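Local coordinates for protein phenylalanine-4-hydroxylase (Colwellia psychrerythraea, PDB 2V28) that probably hydroxylates L-phenylalanine to L-tyrosine with molecular oxygen and tetrahydrobiopterin, as an iron-dependent member of the biopterin-dependent aromatic amino acid hydroxylase family, at residues Ile18-Glu23 / Ile61-Glu66; Phe105-Glu110 / Glu117-His122; Gly176-Gly181 / Tyr193-Thr198; Asp201-Asp206 / Ile223-Thr228. One frame throughout, in Å; residues are numbered along the deposited sequence. Where two conformers were deposited one is given.

From the N terminus, contact 1 closes first: residues 61-66 return to 18-23 after the helices 22-39 and 45-54, so the lead-ins to helices 22-39 and 64-74 lie together. Contact 2 closes a short loop, 105-110 to 117-122, in front of the iron-site helix 120-127. Contacts 1 and 2 touch, Trp20 and Ile61 both packing on Ile120. Contact 3 sets helix 188-196 against strand 176-179, and contact 4 pairs strands 201-204 and 223-227 of the same mixed sheet; Arg202 joins the two by bonding to Ala194 and Asn197. The loops follow in series, none nested or crossed, and contacts 1 and 4 lie on opposite sides of the chain's centre.

Contact 1 (Ile18-Glu23 / Ile61-Glu66); sequences IEWSTE and IPQLDE
The indole of Trp20 lies between two isoleucines: CD1 of Ile61 sits over one face, 3.6 Å from the centroid of the six-membered ring in a CH-pi contact, while CG2 of Ile18 covers the opposite face. At the ring edge, in its plane, a water accepts from Trp20 NE1 (2.8 Å) and donates to Pro62 O, bridging the indole N-H to the other segment. Gln63 suits its place because a primary amide can both give and take: its NE2 donates to Ile18 O (2.6 Å) and its OE1 accepts from Ile18 N (2.8 Å, 168° at the hydrogen), each on a carbonyl lone pair. A bend at chi2 (-74°) swings this amide back to the Ile18 backbone. With Trp20 replaced by alanine, Ile61 CD1 would probably lose its aromatic face and the bridging water its N-H donor. The paired amide bonds fix the rotation of the Gln63 carboxamide and satisfy both polar backbone atoms of buried Ile18, while the indole contributes apolar cover and one polar edge.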
loop_
_atom_site.group_PDB
_atom_site.type_symbol
_atom_site.label_atom_id
_atom_site.label_comp_id
_atom_site.label_asym_id
_atom_site.label_seq_id
_atom_site.Cartn_x
_atom_site.Cartn_y
_atom_site.Cartn_z
ATOM N N ILE A 18 8.330 33.421 13.367
ATOM C CA ILE A 18 7.089 32.686 13.547
ATOM C C ILE A 18 6.935 32.361 15.004
ATOM O O ILE A 18 7.886 31.943 15.659
ATOM C CB ILE A 18 7.047 31.385 12.716
ATOM C CG1 ILE A 18 7.080 31.713 11.228
ATOM C CG2 ILE A 18 5.815 30.514 13.077
ATOM C CD1 ILE A 18 7.058 30.481 10.358
ATOM N N GLU A 19 5.726 32.566 15.514
ATOM C CA GLU A 19 5.459 32.239 16.892
ATOM C C GLU A 19 4.920 30.829 16.921
ATOM O O GLU A 19 3.849 30.560 16.395
ATOM C CB GLU A 19 4.480 33.238 17.530
ATOM C CG GLU A 19 4.705 33.403 19.038
ATOM C CD GLU A 19 3.926 34.573 19.650
ATOM O OE1 GLU A 19 4.577 35.520 20.143
ATOM O OE2 GLU A 19 2.671 34.543 19.635
ATOM N N TRP A 20 5.703 29.919 17.479
ATOM C CA TRP A 20 5.240 28.567 17.719
ATOM C C TRP A 20 4.705 28.522 19.145
ATOM O O TRP A 20 5.232 29.197 20.050
ATOM C CB TRP A 20 6.379 27.563 17.523
ATOM C CG TRP A 20 6.931 27.589 16.097
ATOM C CD1 TRP A 20 8.104 28.183 15.670
ATOM C CD2 TRP A 20 6.317 27.035 14.932
ATOM N NE1 TRP A 20 8.249 28.016 14.308
ATOM C CE2 TRP A 20 7.161 27.321 13.834
ATOM C CE3 TRP A 20 5.121 26.318 14.705
ATOM C CZ2 TRP A 20 6.863 26.906 12.542
ATOM C CZ3 TRP A 20 4.827 25.905 13.418
ATOM C CH2 TRP A 20 5.693 26.201 12.348
ATOM N N SER A 21 3.652 27.749 19.345
ATOM C CA SER A 21 3.098 27.557 20.684
ATOM C C SER A 21 3.926 26.525 21.461
ATOM O O SER A 21 4.676 25.748 20.857
ATOM C CB SER A 21 1.645 27.102 20.565
ATOM O OG SER A 21 1.577 25.721 20.259
ATOM N N THR A 22 3.808 26.510 22.788
ATOM C CA THR A 22 4.497 25.485 23.583
ATOM C C THR A 22 4.127 24.093 23.096
ATOM O O THR A 22 4.994 23.228 22.995
ATOM C CB THR A 22 4.200 25.572 25.094
ATOM O OG1 THR A 22 2.795 25.438 25.308
ATOM C CG2 THR A 22 4.688 26.884 25.671
ATOM N N GLU A 23 2.843 23.891 22.783
ATOM C CA GLU A 23 2.352 22.624 22.215
ATOM C C GLU A 23 3.027 22.220 20.889
ATOM O O GLU A 23 3.445 21.078 20.728
ATOM C CB GLU A 23 0.820 22.714 22.026
ATOM C CG GLU A 23 0.191 21.679 21.089
ATOM C CD GLU A 23 0.057 20.291 21.711
ATOM O OE1 GLU A 23 0.702 20.020 22.757
ATOM O OE2 GLU A 23 -0.717 19.473 21.147
ATOM N N ILE A 61 10.896 24.435 17.650
ATOM C CA ILE A 61 10.999 24.495 16.189
ATOM C C ILE A 61 11.951 25.629 15.858
ATOM O O ILE A 61 11.805 26.724 16.425
ATOM C CB ILE A 61 9.616 24.720 15.553
ATOM C CG1 ILE A 61 8.630 23.658 16.089
ATOM C CG2 ILE A 61 9.726 24.699 14.022
ATOM C CD1 ILE A 61 7.142 23.911 15.802
ATOM N N PRO A 62 12.976 25.371 15.012
ATOM C CA PRO A 62 13.825 26.477 14.559
ATOM C C PRO A 62 13.127 27.512 13.678
ATOM O O PRO A 62 12.184 27.199 12.949
ATOM C CB PRO A 62 14.947 25.767 13.784
ATOM C CG PRO A 62 14.418 24.483 13.439
ATOM C CD PRO A 62 13.460 24.086 14.491
ATOM N N GLN A 63 13.567 28.761 13.792
ATOM C CA GLN A 63 13.179 29.752 12.832
ATOM C C GLN A 63 13.948 29.396 11.568
ATOM O O GLN A 63 15.047 28.821 11.648
ATOM C CB GLN A 63 13.499 31.167 13.352
ATOM C CG GLN A 63 12.754 31.508 14.681
ATOM C CD GLN A 63 11.260 31.777 14.484
ATOM O OE1 GLN A 63 10.852 32.316 13.464
ATOM N NE2 GLN A 63 10.443 31.381 15.448
ATOM N N LEU A 64 13.363 29.686 10.414
ATOM C CA LEU A 64 13.995 29.378 9.126
ATOM C C LEU A 64 15.367 30.036 9.020
ATOM O O LEU A 64 16.322 29.401 8.598
ATOM C CB LEU A 64 13.086 29.782 7.954
ATOM C CG LEU A 64 11.751 29.016 7.741
ATOM C CD1 LEU A 64 11.293 29.117 6.291
ATOM C CD2 LEU A 64 11.815 27.552 8.137
ATOM N N ASP A 65 15.449 31.316 9.390
ATOM C CA ASP A 65 16.727 32.035 9.517
ATOM C C ASP A 65 17.845 31.269 10.237
ATOM O O ASP A 65 19.001 31.328 9.804
ATOM C CB ASP A 65 16.516 33.368 10.205
ATOM C CG ASP A 65 16.341 34.493 9.229
ATOM O OD1 ASP A 65 15.286 35.149 9.281
ATOM O OD2 ASP A 65 17.265 34.726 8.411
ATOM N N GLU A 66 17.523 30.567 11.325
ATOM C CA GLU A 66 18.531 29.777 12.012
ATOM C C GLU A 66 19.040 28.693 11.084
ATOM O O GLU A 66 20.251 28.427 11.040
ATOM C CB GLU A 66 18.012 29.166 13.326
ATOM C CG GLU A 66 17.516 30.212 14.334
ATOM C CD GLU A 66 16.534 29.624 15.361
ATOM O OE1 GLU A 66 16.872 28.660 16.069
ATOM O OE2 GLU A 66 15.413 30.125 15.460
HETATM O O HOH W 1 9.975 28.399 12.157
#

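Contact 2 (Phe105-Glu110 / Glu117-His122); sequences FIRSRE and EPDIFH
Asp119 OD1 is gripped by two donors of one residue, the backbone N of Arg107 at 2.9 Å and its NE at 2.8 Å. The backbone N uses the anti lone pair, whereas NE comes from above the carboxylate plane. The other oxygen, OD2, accepts from Arg107 NH2 at 3.2 Å and, nearly straight at 177°, from His122 N, the capping bond of an N-cap aspartate at the start of helix 120-127. Arginine fits because its guanidinium meets the carboxylate side-on, NE and NH2 taking one oxygen each, with the two planes 35° apart. Its CG stands between the backbone N and carbonyl carbon (chi1 65°), and a bend at chi3 turns NE and NH2 toward the Asp119 carboxylate. Beside this polar core, Phe105 turns a ring face to Asp119 CA, 4.1 Å from the centroid, and brings its edge to Glu117 CB. Phe105 O accepts from Ile120 N at 2.8 Å, and Ile106 CD1 packs on Ile120 CG2. Phe105 also stacks on Tyr7, and Arg107 NH1 is held by Met112 O. His122 is an iron ligand with His127 and Glu167, though no metal is bound here. By bonding the backbone N of His122, Asp119 probably steadies the first helical turn that carries this iron ligand, in a second-shell role, and the arginine charge is likely to favour the ionised form of the buried carboxylate.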
loop_
_atom_site.group_PDB
_atom_site.type_symbol
_atom_site.label_atom_id
_atom_site.label_comp_id
_atom_site.label_asym_id
_atom_site.label_seq_id
_atom_site.Cartn_x
_atom_site.Cartn_y
_atom_site.Cartn_z
ATOM N N PHE A 105 4.344 24.804 9.158
ATOM C CA PHE A 105 3.369 24.224 10.045
ATOM C C PHE A 105 3.967 22.935 10.593
ATOM O O PHE A 105 4.913 22.406 10.017
ATOM C CB PHE A 105 2.017 23.962 9.316
ATOM C CG PHE A 105 2.040 22.824 8.311
ATOM C CD1 PHE A 105 2.312 23.066 6.957
ATOM C CD2 PHE A 105 1.753 21.508 8.707
ATOM C CE1 PHE A 105 2.331 22.028 6.027
ATOM C CE2 PHE A 105 1.777 20.469 7.784
ATOM C CZ PHE A 105 2.053 20.722 6.441
ATOM N N ILE A 106 3.387 22.449 11.687
ATOM C CA ILE A 106 3.716 21.151 12.257
ATOM C C ILE A 106 2.435 20.312 12.389
ATOM O O ILE A 106 1.323 20.834 12.558
ATOM C CB ILE A 106 4.465 21.291 13.612
ATOM C CG1 ILE A 106 5.181 19.993 14.014
ATOM C CG2 ILE A 106 3.513 21.773 14.717
ATOM C CD1 ILE A 106 6.538 20.192 14.651
ATOM N N ARG A 107 2.603 19.006 12.285
ATOM C CA ARG A 107 1.498 18.053 12.272
ATOM C C ARG A 107 0.728 18.088 13.593
ATOM O O ARG A 107 1.245 18.544 14.583
ATOM C CB ARG A 107 2.040 16.644 12.034
ATOM C CG ARG A 107 2.927 16.138 13.179
ATOM C CD ARG A 107 3.655 14.865 12.794
ATOM N NE ARG A 107 4.695 15.147 11.812
ATOM C CZ ARG A 107 5.614 14.271 11.421
ATOM N NH1 ARG A 107 5.632 13.045 11.916
ATOM N NH2 ARG A 107 6.499 14.627 10.519
ATOM N N SER A 108 -0.517 17.614 13.585
ATOM C CA SER A 108 -1.322 17.500 14.812
ATOM C C SER A 108 -0.820 16.328 15.638
ATOM O O SER A 108 -0.136 15.471 15.105
ATOM C CB SER A 108 -2.778 17.247 14.439
ATOM O OG SER A 108 -2.885 16.108 13.592
ATOM N N ARG A 109 -1.167 16.271 16.929
ATOM C CA ARG A 109 -0.897 15.069 17.734
ATOM C C ARG A 109 -1.437 13.818 17.073
ATOM O O ARG A 109 -0.771 12.783 17.066
ATOM C CB ARG A 109 -1.547 15.137 19.122
ATOM C CG ARG A 109 -0.953 16.147 20.062
ATOM C CD ARG A 109 0.262 15.611 20.777
ATOM N NE ARG A 109 0.870 16.699 21.528
ATOM C CZ ARG A 109 1.964 16.593 22.267
ATOM N NH1 ARG A 109 2.601 15.433 22.351
ATOM N NH2 ARG A 109 2.416 17.666 22.910
ATOM N N GLU A 110 -2.644 13.917 16.518
ATOM C CA GLU A 110 -3.307 12.746 15.972
ATOM C C GLU A 110 -2.580 12.223 14.737
ATOM O O GLU A 110 -2.635 11.026 14.453
ATOM C CB GLU A 110 -4.768 13.037 15.624
ATOM C CG GLU A 110 -5.622 11.774 15.548
ATOM C CD GLU A 110 -6.764 11.876 14.551
ATOM O OE1 GLU A 110 -6.941 12.951 13.937
ATOM O OE2 GLU A 110 -7.480 10.865 14.379
ATOM N N GLU A 117 1.185 15.343 3.980
ATOM C CA GLU A 117 1.879 16.632 3.856
ATOM C C GLU A 117 3.262 16.676 4.531
ATOM O O GLU A 117 3.406 16.313 5.700
ATOM C CB GLU A 117 1.009 17.753 4.444
ATOM C CG GLU A 117 -0.446 17.810 3.940
ATOM C CD GLU A 117 -1.447 16.996 4.779
ATOM O OE1 GLU A 117 -1.039 16.096 5.539
ATOM O OE2 GLU A 117 -2.670 17.264 4.656
ATOM N N PRO A 118 4.301 17.096 3.797
ATOM C CA PRO A 118 5.552 17.416 4.512
ATOM C C PRO A 118 5.420 18.611 5.471
ATOM O O PRO A 118 5.323 19.758 5.029
ATOM C CB PRO A 118 6.543 17.735 3.381
ATOM C CG PRO A 118 5.705 18.050 2.183
ATOM C CD PRO A 118 4.443 17.223 2.334
ATOM N N ASP A 119 5.436 18.355 6.775
ATOM C CA ASP A 119 5.401 19.455 7.732
ATOM C C ASP A 119 6.834 19.946 8.002
ATOM O O ASP A 119 7.799 19.458 7.382
ATOM C CB ASP A 119 4.631 19.079 9.020
ATOM C CG ASP A 119 5.411 18.116 9.918
ATOM O OD1 ASP A 119 4.976 17.881 11.061
ATOM O OD2 ASP A 119 6.462 17.613 9.490
ATOM N N ILE A 120 6.972 20.897 8.924
ATOM C CA ILE A 120 8.284 21.492 9.233
ATOM C C ILE A 120 9.305 20.473 9.790
ATOM O O ILE A 120 10.516 20.600 9.550
ATOM C CB ILE A 120 8.126 22.735 10.135
ATOM C CG1 ILE A 120 9.361 23.646 10.035
ATOM C CG2 ILE A 120 7.786 22.325 11.606
ATOM C CD1 ILE A 120 9.041 25.110 10.134
ATOM N N PHE A 121 8.842 19.461 10.527
ATOM C CA PHE A 121 9.796 18.452 10.991
ATOM C C PHE A 121 10.277 17.622 9.813
ATOM O O PHE A 121 11.475 17.435 9.659
ATOM C CB PHE A 121 9.256 17.590 12.118
ATOM C CG PHE A 121 10.227 16.542 12.591
ATOM C CD1 PHE A 121 11.181 16.839 13.573
ATOM C CD2 PHE A 121 10.182 15.254 12.052
ATOM C CE1 PHE A 121 12.073 15.852 14.000
ATOM C CE2 PHE A 121 11.064 14.262 12.476
ATOM C CZ PHE A 121 12.013 14.572 13.436
ATOM N N HIS A 122 9.350 17.162 8.968
ATOM C CA HIS A 122 9.713 16.440 7.730
ATOM C C HIS A 122 10.772 17.233 6.904
ATOM O O HIS A 122 11.825 16.714 6.499
ATOM C CB HIS A 122 8.432 16.183 6.910
ATOM C CG HIS A 122 8.673 15.488 5.608
ATOM N ND1 HIS A 122 8.661 14.114 5.486
ATOM C CD2 HIS A 122 8.934 15.973 4.373
ATOM C CE1 HIS A 122 8.922 13.783 4.236
ATOM N NE2 HIS A 122 9.098 14.893 3.540
#

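Contact 3 (Gly176-Gly181 / Tyr193-Thr198); sequences GLRIYG and YAMNNT
Two successive bends in Met195, at chi2 (-58°) and chi3 (-61°), fold its thioether back so that SD and CE lie along strand 176-179. The methyl CE comes to 3.2 Å from Leu177 O, and SD lies 3.8 Å from Ile179 CG1. Farther back along the chain, CG meets Ile179 CD1 at 3.7 Å, the two side chains passing at a slant. With its CG opposite the backbone N (chi1 179°), Leu177 carries CD2 toward the helix, where that methyl rests 3.8 Å from Ala194 O and 4.1 Å from Met195 SD. This is helix-on-sheet packing: the last turn of helix 188-196 lies against strand 176-179, an outermost strand of the chain's mixed sheet, paired antiparallel with strand 170-173. Leu177 and Ile179 alternate with Arg178 along the strand, so both point at the helix while Arg178 starts out on the other side. Methionine is well suited here, since an unbranched, flexible chain can follow the strand between two branched residues, and Ala194 has only a small side chain facing the strand. No hydrogen bond spans the segments. Leu177 O, next to the thioether methyl, accepts instead from Arg178 NH1 at 2.9 Å, the donor standing above the carbonyl plane. Beyond these residues, Leu177 also packs on Met226 and Leu170, and Ile179 on Val184 and Leu185.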
loop_
_atom_site.group_PDB
_atom_site.type_symbol
_atom_site.label_atom_id
_atom_site.label_comp_id
_atom_site.label_asym_id
_atom_site.label_seq_id
_atom_site.Cartn_x
_atom_site.Cartn_y
_atom_site.Cartn_z
ATOM N N GLY A 176 27.694 -1.088 6.242
ATOM C CA GLY A 176 26.350 -1.620 6.093
ATOM C C GLY A 176 25.420 -0.663 5.364
ATOM O O GLY A 176 25.832 0.414 4.889
ATOM N N LEU A 177 24.159 -1.076 5.296
ATOM C CA LEU A 177 23.107 -0.306 4.662
ATOM C C LEU A 177 22.782 0.931 5.494
ATOM O O LEU A 177 22.568 0.822 6.707
ATOM C CB LEU A 177 21.847 -1.200 4.581
ATOM C CG LEU A 177 20.614 -0.559 3.961
ATOM C CD1 LEU A 177 20.854 -0.387 2.473
ATOM C CD2 LEU A 177 19.407 -1.422 4.255
ATOM N N ARG A 178 22.736 2.097 4.843
ATOM C CA ARG A 178 22.471 3.357 5.523
ATOM C C ARG A 178 21.452 4.143 4.695
ATOM O O ARG A 178 21.184 3.790 3.562
ATOM C CB ARG A 178 23.792 4.151 5.766
ATOM C CG ARG A 178 24.797 3.413 6.717
ATOM C CD ARG A 178 24.192 3.202 8.145
ATOM N NE ARG A 178 25.121 2.597 9.131
ATOM C CZ ARG A 178 25.133 1.315 9.524
ATOM N NH1 ARG A 178 24.316 0.439 8.979
ATOM N NH2 ARG A 178 26.003 0.893 10.474
ATOM N N ILE A 179 20.852 5.163 5.305
ATOM C CA ILE A 179 19.780 5.934 4.666
ATOM C C ILE A 179 20.251 7.362 4.394
ATOM O O ILE A 179 20.867 8.010 5.248
ATOM C CB ILE A 179 18.510 6.010 5.602
ATOM C CG1 ILE A 179 18.033 4.605 6.069
ATOM C CG2 ILE A 179 17.384 6.855 4.967
ATOM C CD1 ILE A 179 17.311 4.631 7.405
ATOM N N TYR A 180 19.912 7.881 3.221
ATOM C CA TYR A 180 20.061 9.311 2.967
ATOM C C TYR A 180 18.746 9.961 2.527
ATOM O O TYR A 180 18.635 11.168 2.561
ATOM C CB TYR A 180 21.197 9.583 1.972
ATOM C CG TYR A 180 20.888 9.360 0.497
ATOM C CD1 TYR A 180 20.430 10.401 -0.292
ATOM C CD2 TYR A 180 21.147 8.126 -0.125
ATOM C CE1 TYR A 180 20.172 10.220 -1.646
ATOM C CE2 TYR A 180 20.918 7.935 -1.457
ATOM C CZ TYR A 180 20.439 8.990 -2.229
ATOM O OH TYR A 180 20.190 8.802 -3.570
ATOM N N GLY A 181 17.755 9.156 2.148
ATOM C CA GLY A 181 16.437 9.668 1.723
ATOM C C GLY A 181 15.666 10.413 2.814
ATOM O O GLY A 181 15.322 9.820 3.837
ATOM N N TYR A 193 11.214 0.033 8.233
ATOM C CA TYR A 193 10.936 -0.743 7.044
ATOM C C TYR A 193 12.119 -0.745 6.082
ATOM O O TYR A 193 12.508 -1.801 5.637
ATOM C CB TYR A 193 9.666 -0.257 6.371
ATOM C CG TYR A 193 9.292 -0.955 5.105
ATOM C CD1 TYR A 193 8.486 -2.105 5.122
ATOM C CD2 TYR A 193 9.671 -0.431 3.881
ATOM C CE1 TYR A 193 8.108 -2.718 3.946
ATOM C CE2 TYR A 193 9.300 -1.027 2.714
ATOM C CZ TYR A 193 8.527 -2.168 2.748
ATOM O OH TYR A 193 8.183 -2.747 1.558
ATOM N N ALA A 194 12.691 0.413 5.792
ATOM C CA ALA A 194 13.773 0.518 4.798
ATOM C C ALA A 194 14.968 -0.286 5.277
ATOM O O ALA A 194 15.629 -0.949 4.481
ATOM C CB ALA A 194 14.172 1.971 4.570
ATOM N N MET A 195 15.218 -0.254 6.585
ATOM C CA MET A 195 16.387 -0.924 7.148
ATOM C C MET A 195 16.198 -2.432 7.270
ATOM O O MET A 195 17.136 -3.213 7.043
ATOM C CB MET A 195 16.743 -0.324 8.513
ATOM C CG MET A 195 17.399 1.040 8.415
ATOM S SD MET A 195 18.930 1.127 7.444
ATOM C CE MET A 195 19.968 0.007 8.373
ATOM N N ASN A 196 14.991 -2.834 7.654
ATOM C CA ASN A 196 14.801 -4.190 8.200
ATOM C C ASN A 196 13.930 -5.145 7.433
ATOM O O ASN A 196 14.036 -6.367 7.640
ATOM C CB ASN A 196 14.255 -4.109 9.615
ATOM C CG ASN A 196 15.280 -3.587 10.583
ATOM O OD1 ASN A 196 16.472 -3.901 10.476
ATOM N ND2 ASN A 196 14.830 -2.769 11.522
ATOM N N ASN A 197 13.044 -4.611 6.583
ATOM C CA ASN A 197 12.118 -5.491 5.903
ATOM C C ASN A 197 12.858 -6.512 5.051
ATOM O O ASN A 197 13.811 -6.172 4.328
ATOM C CB ASN A 197 11.014 -4.741 5.143
ATOM C CG ASN A 197 9.967 -5.692 4.603
ATOM O OD1 ASN A 197 10.133 -6.233 3.535
ATOM N ND2 ASN A 197 8.905 -5.930 5.368
ATOM N N THR A 198 12.443 -7.778 5.191
ATOM C CA THR A 198 13.222 -8.895 4.669
ATOM C C THR A 198 13.109 -8.941 3.170
ATOM O O THR A 198 14.103 -9.133 2.479
ATOM C CB THR A 198 12.797 -10.265 5.256
ATOM O OG1 THR A 198 12.718 -10.207 6.693
ATOM C CG2 THR A 198 13.804 -11.302 4.880
#

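Contact 4 (Asp201-Asp206 / Ile223-Thr228); sequences DRKPFD and IYYMLT
Strands 201-204 and 223-227 pair in parallel as the two strands of a beta-alpha-beta unit whose helix is 207-211. Backbone bonds alternate along the ladder: Tyr224 N to Asp201 O, Lys203 N to Tyr224 O (2.8 Å, 172°), Met226 N to Lys203 O, and Phe205 N to Met226 O. Pro204 has no N-H, yet fits the strand because its neighbours Lys203 and Phe205 supply the donors. Lys203 and Tyr225 run side by side on one face; the extended lysine lays CD 3.8 Å from Ile223 CG2, and a water joins its NZ to Tyr225 OH, which also bonds to Thr213. The edge of the tyrosine ring meets Pro204 O, in plane, 3.5 Å from CD2. A leucine in place of Tyr225, lacking the hydroxyl, would probably leave Thr213 and the water without this partner and Lys203 CB without its aromatic neighbour. Past the strand end, Phe205 CG is anti to the backbone N (chi1 180°), setting its ring alongside Leu227, with Leu227 CD2 lying 3.5 Å from Phe205 CG. Strand 201-204 is outermost within the chain, while 223-227 is flanked by 170-173; Phe205 and Tyr225 pack against helix 207-211, both on Val210, and Tyr224 meets helix 188-196 through Tyr193 and Ala194.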
loop_
_atom_site.group_PDB
_atom_site.type_symbol
_atom_site.label_atom_id
_atom_site.label_comp_id
_atom_site.label_asym_id
_atom_site.label_seq_id
_atom_site.Cartn_x
_atom_site.Cartn_y
_atom_site.Cartn_z
ATOM N N ASP A 201 13.111 -5.161 -2.236
ATOM C CA ASP A 201 14.208 -5.211 -3.208
ATOM C C ASP A 201 15.082 -3.962 -3.051
ATOM O O ASP A 201 14.584 -2.833 -3.207
ATOM C CB ASP A 201 13.600 -5.153 -4.606
ATOM C CG ASP A 201 13.205 -6.497 -5.156
ATOM O OD1 ASP A 201 13.411 -7.535 -4.490
ATOM O OD2 ASP A 201 12.682 -6.502 -6.297
ATOM N N ARG A 202 16.354 -4.122 -2.727
ATOM C CA ARG A 202 17.237 -2.953 -2.646
ATOM C C ARG A 202 18.269 -3.156 -3.734
ATOM O O ARG A 202 19.074 -4.106 -3.672
ATOM C CB ARG A 202 17.891 -2.816 -1.261
ATOM C CG ARG A 202 16.896 -2.647 -0.113
ATOM C CD ARG A 202 17.497 -3.094 1.241
ATOM N NE ARG A 202 16.518 -3.017 2.343
ATOM C CZ ARG A 202 15.887 -4.052 2.885
ATOM N NH1 ARG A 202 16.112 -5.288 2.447
ATOM N NH2 ARG A 202 15.028 -3.854 3.876
ATOM N N LYS A 203 18.206 -2.291 -4.743
ATOM C CA LYS A 203 18.934 -2.467 -5.989
ATOM C C LYS A 203 20.066 -1.486 -6.078
ATOM O O LYS A 203 19.955 -0.398 -5.516
ATOM C CB LYS A 203 17.983 -2.305 -7.188
ATOM C CG LYS A 203 16.886 -3.358 -7.227
ATOM C CD LYS A 203 15.835 -3.096 -8.295
ATOM C CE LYS A 203 15.137 -4.403 -8.649
ATOM N NZ LYS A 203 13.934 -4.234 -9.504
ATOM N N PRO A 204 21.159 -1.833 -6.816
ATOM C CA PRO A 204 22.198 -0.800 -6.972
ATOM C C PRO A 204 21.641 0.345 -7.836
ATOM O O PRO A 204 20.796 0.108 -8.700
ATOM C CB PRO A 204 23.343 -1.527 -7.698
ATOM C CG PRO A 204 22.737 -2.728 -8.329
ATOM C CD PRO A 204 21.479 -3.075 -7.558
ATOM N N PHE A 205 22.088 1.571 -7.609
ATOM C CA PHE A 205 21.509 2.693 -8.361
ATOM C C PHE A 205 21.885 2.576 -9.866
ATOM O O PHE A 205 23.036 2.301 -10.207
ATOM C CB PHE A 205 21.965 4.048 -7.765
ATOM C CG PHE A 205 21.398 5.233 -8.489
ATOM C CD1 PHE A 205 20.236 5.825 -8.049
ATOM C CD2 PHE A 205 21.997 5.712 -9.648
ATOM C CE1 PHE A 205 19.683 6.903 -8.762
ATOM C CE2 PHE A 205 21.450 6.811 -10.351
ATOM C CZ PHE A 205 20.298 7.371 -9.905
ATOM N N ASP A 206 20.907 2.762 -10.752
ATOM C CA ASP A 206 21.189 2.878 -12.181
ATOM C C ASP A 206 20.161 3.899 -12.666
ATOM O O ASP A 206 18.976 3.691 -12.466
ATOM C CB ASP A 206 21.009 1.521 -12.870
ATOM C CG ASP A 206 21.055 1.606 -14.408
ATOM O OD1 ASP A 206 20.016 1.851 -15.066
ATOM O OD2 ASP A 206 22.137 1.394 -14.955
ATOM N N ILE A 223 10.642 -1.362 -3.741
ATOM C CA ILE A 223 11.965 -1.218 -4.300
ATOM C C ILE A 223 12.641 0.020 -3.765
ATOM O O ILE A 223 12.021 1.090 -3.636
ATOM C CB ILE A 223 11.975 -1.123 -5.868
ATOM C CG1 ILE A 223 11.317 -2.326 -6.526
ATOM C CG2 ILE A 223 13.420 -0.944 -6.389
ATOM C CD1 ILE A 223 10.862 -2.053 -7.997
ATOM N N TYR A 224 13.922 -0.116 -3.459
ATOM C CA TYR A 224 14.740 1.051 -3.156
ATOM C C TYR A 224 15.989 0.964 -4.001
ATOM O O TYR A 224 16.378 -0.136 -4.409
ATOM C CB TYR A 224 15.163 1.073 -1.688
ATOM C CG TYR A 224 14.056 1.290 -0.653
ATOM C CD1 TYR A 224 13.193 0.251 -0.301
ATOM C CD2 TYR A 224 13.915 2.508 0.002
ATOM C CE1 TYR A 224 12.239 0.423 0.662
ATOM C CE2 TYR A 224 12.939 2.694 0.989
ATOM C CZ TYR A 224 12.103 1.651 1.296
ATOM O OH TYR A 224 11.125 1.773 2.247
ATOM N N TYR A 225 16.658 2.099 -4.200
ATOM C CA TYR A 225 17.912 2.121 -4.932
ATOM C C TYR A 225 19.051 2.638 -4.072
ATOM O O TYR A 225 18.895 3.613 -3.339
ATOM C CB TYR A 225 17.789 2.972 -6.213
ATOM C CG TYR A 225 16.968 2.321 -7.271
ATOM C CD1 TYR A 225 15.570 2.495 -7.323
ATOM C CD2 TYR A 225 17.579 1.504 -8.242
ATOM C CE1 TYR A 225 14.823 1.874 -8.313
ATOM C CE2 TYR A 225 16.834 0.876 -9.186
ATOM C CZ TYR A 225 15.470 1.068 -9.230
ATOM O OH TYR A 225 14.762 0.431 -10.223
ATOM N N MET A 226 20.225 2.021 -4.212
ATOM C CA MET A 226 21.325 2.308 -3.328
ATOM C C MET A 226 22.444 2.933 -4.122
ATOM O O MET A 226 22.859 2.347 -5.138
ATOM C CB MET A 226 21.830 0.988 -2.717
ATOM C CG MET A 226 20.809 0.246 -1.848
ATOM S SD MET A 226 21.556 -1.267 -1.168
ATOM C CE MET A 226 21.836 -2.145 -2.703
ATOM N N LEU A 227 22.936 4.102 -3.676
ATOM C CA LEU A 227 24.254 4.550 -4.087
ATOM C C LEU A 227 25.270 3.906 -3.150
ATOM O O LEU A 227 24.869 3.181 -2.245
ATOM C CB LEU A 227 24.407 6.052 -3.929
ATOM C CG LEU A 227 23.343 6.924 -4.555
ATOM C CD1 LEU A 227 23.481 8.350 -4.069
ATOM C CD2 LEU A 227 23.432 6.834 -6.060
ATOM N N THR A 228 26.563 4.193 -3.351
ATOM C CA THR A 228 27.582 3.766 -2.366
ATOM C C THR A 228 27.896 4.883 -1.388
ATOM O O THR A 228 28.240 4.637 -0.241
ATOM C CB THR A 228 28.924 3.306 -3.033
ATOM O OG1 THR A 228 29.480 4.401 -3.757
ATOM C CG2 THR A 228 28.705 2.184 -3.990
HETATM O O HOH W 2 14.161 -2.349 -11.291
#